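Local coordinates for T9SS C-terminal target domain-containing protein (Bacteroides cellulosilyticus, PDB 5JVK) that probably hydrolyses O-glycosidic bonds in glycans as a family 39 glycoside hydrolase of a gut bacterium, at residues 287-292 and 336-341. Numbering follows the deposited sequence.
Sequences IHPYMA and VWVTEI
H288 lies flat against E340 where the sixth and seventh strands of the parallel (β/α)8 barrel, 284-287 and 335-341, reach their C-terminal ends. Lower down the pairing is that of neighbouring barrel strands, with I287 N bonded to W337 O (3.1 Å); beyond I287 the chain leaves the sheet, and most of the contact passes to side chains.

Take E340 from CB outward. CB sits over the centre of the H288 ring, 3.6 Å from its centroid, a CH-pi contact. With CG anti to the carbonyl carbon (chi1 -66°) and the chain extended beyond it, the side chain runs on across the imidazole: CG is 3.5 Å from H288 NE2, and CD comes within 3.2 Å of H288 CE1. The carboxylate stacks on that ring, the planes 21° apart. OE2 continues to a salt bridge with R134, and a glycerol lies close by. E340 lies near the strand's end, where clan GH-A enzymes carry their nucleophile, and is probably that residue.

The H288 ring is held at both nitrogens: NE2 donates in its own plane to T339 OG1 (2.9 Å), which also bonds to E219, while ND1 bonds to E223. An alanine here would probably leave one flank of E340 without its flat support, and T339 OG1 and E223 without their imidazole partner. Toward W316 of helix 312-325, P289 CD packs on V338 CG1 at 3.7 Å.

Y290 stands nearly upright to the carboxylate, its ring plane 85° from it, and its OH donates a hydrogen bond to E340 OE1 (2.7 Å) from the anti side, tilted out of the carboxylate plane.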
ATOM      1  N   ILE A 287       1.931  13.836  -1.476  1.00 22.58           N
ATOM      2  CA  ILE A 287       2.952  13.623  -2.506  1.00 21.94           C
ATOM      3  C   ILE A 287       2.816  12.228  -3.122  1.00 21.72           C
ATOM      4  O   ILE A 287       2.332  11.300  -2.472  1.00 21.71           O
ATOM      5  CB  ILE A 287       4.385  13.808  -1.957  1.00 21.74           C
ATOM      6  CG1 ILE A 287       4.643  12.919  -0.733  1.00 21.57           C
ATOM      7  CG2 ILE A 287       4.626  15.269  -1.605  1.00 21.77           C
ATOM      8  CD1 ILE A 287       6.108  12.651  -0.491  1.00 21.57           C
ATOM      9  N   HIS A 288       3.255  12.097  -4.372  1.00 21.43           N
ATOM     10  CA  HIS A 288       3.296  10.822  -5.089  1.00 21.22           C
ATOM     11  C   HIS A 288       4.751  10.523  -5.477  1.00 21.03           C
ATOM     12  O   HIS A 288       5.093  10.551  -6.662  1.00 21.29           O
ATOM     13  CB  HIS A 288       2.418  10.893  -6.350  1.00 21.04           C
ATOM     14  CG  HIS A 288       0.944  10.867  -6.082  1.00 21.03           C
ATOM     15  ND1 HIS A 288       0.018  10.731  -7.091  1.00 21.04           N
ATOM     16  CD2 HIS A 288       0.232  10.938  -4.931  1.00 21.04           C
ATOM     17  CE1 HIS A 288      -1.199  10.739  -6.579  1.00 20.99           C
ATOM     18  NE2 HIS A 288      -1.097  10.859  -5.269  1.00 21.06           N
ATOM     19  N   PRO A 289       5.620  10.238  -4.487  1.00 20.90           N
ATOM     20  CA  PRO A 289       7.058  10.164  -4.758  1.00 20.77           C
ATOM     21  C   PRO A 289       7.486   8.833  -5.393  1.00 20.50           C
ATOM     22  O   PRO A 289       8.153   8.020  -4.753  1.00 20.76           O
ATOM     23  CB  PRO A 289       7.662  10.341  -3.362  1.00 20.86           C
ATOM     24  CG  PRO A 289       6.694   9.622  -2.487  1.00 20.88           C
ATOM     25  CD  PRO A 289       5.335   9.928  -3.073  1.00 20.94           C
ATOM     26  N   TYR A 290       7.105   8.624  -6.649  1.00 20.27           N
ATOM     27  CA  TYR A 290       7.458   7.402  -7.369  1.00 20.18           C
ATOM     28  C   TYR A 290       8.957   7.379  -7.661  1.00 20.12           C
ATOM     29  O   TYR A 290       9.492   8.324  -8.239  1.00 20.02           O
ATOM     30  CB  TYR A 290       6.674   7.283  -8.683  1.00 20.20           C
ATOM     31  CG  TYR A 290       5.240   6.825  -8.518  1.00 20.27           C
ATOM     32  CD1 TYR A 290       4.928   5.469  -8.483  1.00 20.17           C
ATOM     33  CD2 TYR A 290       4.189   7.744  -8.420  1.00 20.07           C
ATOM     34  CE1 TYR A 290       3.617   5.035  -8.347  1.00 20.10           C
ATOM     35  CE2 TYR A 290       2.874   7.317  -8.284  1.00 19.95           C
ATOM     36  CZ  TYR A 290       2.596   5.959  -8.247  1.00 20.02           C
ATOM     37  OH  TYR A 290       1.303   5.507  -8.109  1.00 19.98           O
ATOM     38  N   MET A 291       9.620   6.296  -7.254  1.00 19.99           N
ATOM     39  CA  MET A 291      11.047   6.088  -7.504  1.00 19.72           C
ATOM     40  C   MET A 291      11.315   4.905  -8.436  1.00 19.57           C
ATOM     41  O   MET A 291      12.473   4.540  -8.651  1.00 19.49           O
ATOM     42  CB  MET A 291      11.760   5.862  -6.177  1.00 19.92           C
ATOM     43  CG  MET A 291      11.641   7.032  -5.215  1.00 20.21           C
ATOM     44  SD  MET A 291      11.835   6.516  -3.506  1.00 20.59           S
ATOM     45  CE  MET A 291      11.182   7.961  -2.672  1.00 20.80           C
ATOM     46  N   ALA A 292      10.260   4.326  -9.012  1.00 19.45           N
ATOM     47  CA  ALA A 292      10.388   3.126  -9.842  1.00 19.49           C
ATOM     48  C   ALA A 292      11.106   3.426 -11.169  1.00 19.46           C
ATOM     49  O   ALA A 292      10.854   4.474 -11.768  1.00 19.37           O
ATOM     50  CB  ALA A 292       9.017   2.527 -10.116  1.00 19.41           C
ATOM     51  N   VAL A 336       1.848  15.375   6.168  1.00 26.84           N
ATOM     52  CA  VAL A 336       2.297  14.970   4.836  1.00 26.35           C
ATOM     53  C   VAL A 336       1.807  13.552   4.577  1.00 25.96           C
ATOM     54  O   VAL A 336       2.192  12.629   5.285  1.00 26.18           O
ATOM     55  CB  VAL A 336       3.836  15.030   4.710  1.00 26.02           C
ATOM     56  CG1 VAL A 336       4.287  14.633   3.307  1.00 25.86           C
ATOM     57  CG2 VAL A 336       4.336  16.422   5.062  1.00 26.13           C
ATOM     58  N   TRP A 337       0.967  13.388   3.557  1.00 25.63           N
ATOM     59  CA  TRP A 337       0.358  12.100   3.232  1.00 25.31           C
ATOM     60  C   TRP A 337       0.944  11.541   1.939  1.00 24.62           C
ATOM     61  O   TRP A 337       0.861  12.183   0.899  1.00 24.95           O
ATOM     62  CB  TRP A 337      -1.153  12.275   3.096  1.00 25.47           C
ATOM     63  CG  TRP A 337      -1.801  12.675   4.381  1.00 25.95           C
ATOM     64  CD1 TRP A 337      -1.820  13.923   4.937  1.00 26.23           C
ATOM     65  CD2 TRP A 337      -2.512  11.822   5.285  1.00 26.20           C
ATOM     66  NE1 TRP A 337      -2.504  13.900   6.131  1.00 26.27           N
ATOM     67  CE2 TRP A 337      -2.941  12.623   6.367  1.00 26.26           C
ATOM     68  CE3 TRP A 337      -2.833  10.458   5.283  1.00 26.21           C
ATOM     69  CZ2 TRP A 337      -3.676  12.107   7.438  1.00 26.36           C
ATOM     70  CZ3 TRP A 337      -3.564   9.943   6.352  1.00 26.35           C
ATOM     71  CH2 TRP A 337      -3.975  10.768   7.415  1.00 26.22           C
ATOM     72  N   VAL A 338       1.533  10.349   2.001  1.00 23.60           N
ATOM     73  CA  VAL A 338       2.096   9.708   0.808  1.00 22.96           C
ATOM     74  C   VAL A 338       0.976   8.904   0.145  1.00 22.53           C
ATOM     75  O   VAL A 338       0.877   7.686   0.305  1.00 22.32           O
ATOM     76  CB  VAL A 338       3.329   8.844   1.156  1.00 22.81           C
ATOM     77  CG1 VAL A 338       3.975   8.282  -0.106  1.00 22.69           C
ATOM     78  CG2 VAL A 338       4.330   9.666   1.963  1.00 22.87           C
ATOM     79  N   THR A 339       0.125   9.610  -0.594  1.00 22.25           N
ATOM     80  CA  THR A 339      -1.127   9.041  -1.104  1.00 22.26           C
ATOM     81  C   THR A 339      -0.961   8.098  -2.301  1.00 22.25           C
ATOM     82  O   THR A 339      -1.888   7.361  -2.627  1.00 22.29           O
ATOM     83  CB  THR A 339      -2.160  10.139  -1.437  1.00 22.18           C
ATOM     84  OG1 THR A 339      -1.634  11.030  -2.428  1.00 22.15           O
ATOM     85  CG2 THR A 339      -2.522  10.920  -0.177  1.00 22.14           C
ATOM     86  N   GLU A 340       0.202   8.124  -2.952  1.00 22.36           N
ATOM     87  CA  GLU A 340       0.604   7.047  -3.862  1.00 22.35           C
ATOM     88  C   GLU A 340       2.110   6.814  -3.796  1.00 21.96           C
ATOM     89  O   GLU A 340       2.895   7.758  -3.865  1.00 21.53           O
ATOM     90  CB  GLU A 340       0.233   7.345  -5.319  1.00 22.56           C
ATOM     91  CG  GLU A 340      -1.255   7.409  -5.631  1.00 22.78           C
ATOM     92  CD  GLU A 340      -1.547   7.586  -7.114  1.00 23.16           C
ATOM     93  OE1 GLU A 340      -0.644   7.380  -7.958  1.00 23.16           O
ATOM     94  OE2 GLU A 340      -2.693   7.951  -7.441  1.00 23.93           O
ATOM     95  N   ILE A 341       2.499   5.552  -3.657  1.00 21.40           N
ATOM     96  CA  ILE A 341       3.865   5.126  -3.939  1.00 21.15           C
ATOM     97  C   ILE A 341       3.798   3.661  -4.358  1.00 20.99           C
ATOM     98  O   ILE A 341       2.994   2.903  -3.821  1.00 21.06           O
ATOM     99  CB  ILE A 341       4.814   5.353  -2.738  1.00 21.16           C
ATOM    100  CG1 ILE A 341       6.263   5.034  -3.127  1.00 21.32           C
ATOM    101  CG2 ILE A 341       4.392   4.535  -1.521  1.00 21.19           C
ATOM    102  CD1 ILE A 341       7.284   5.480  -2.102  1.00 21.33           C
TER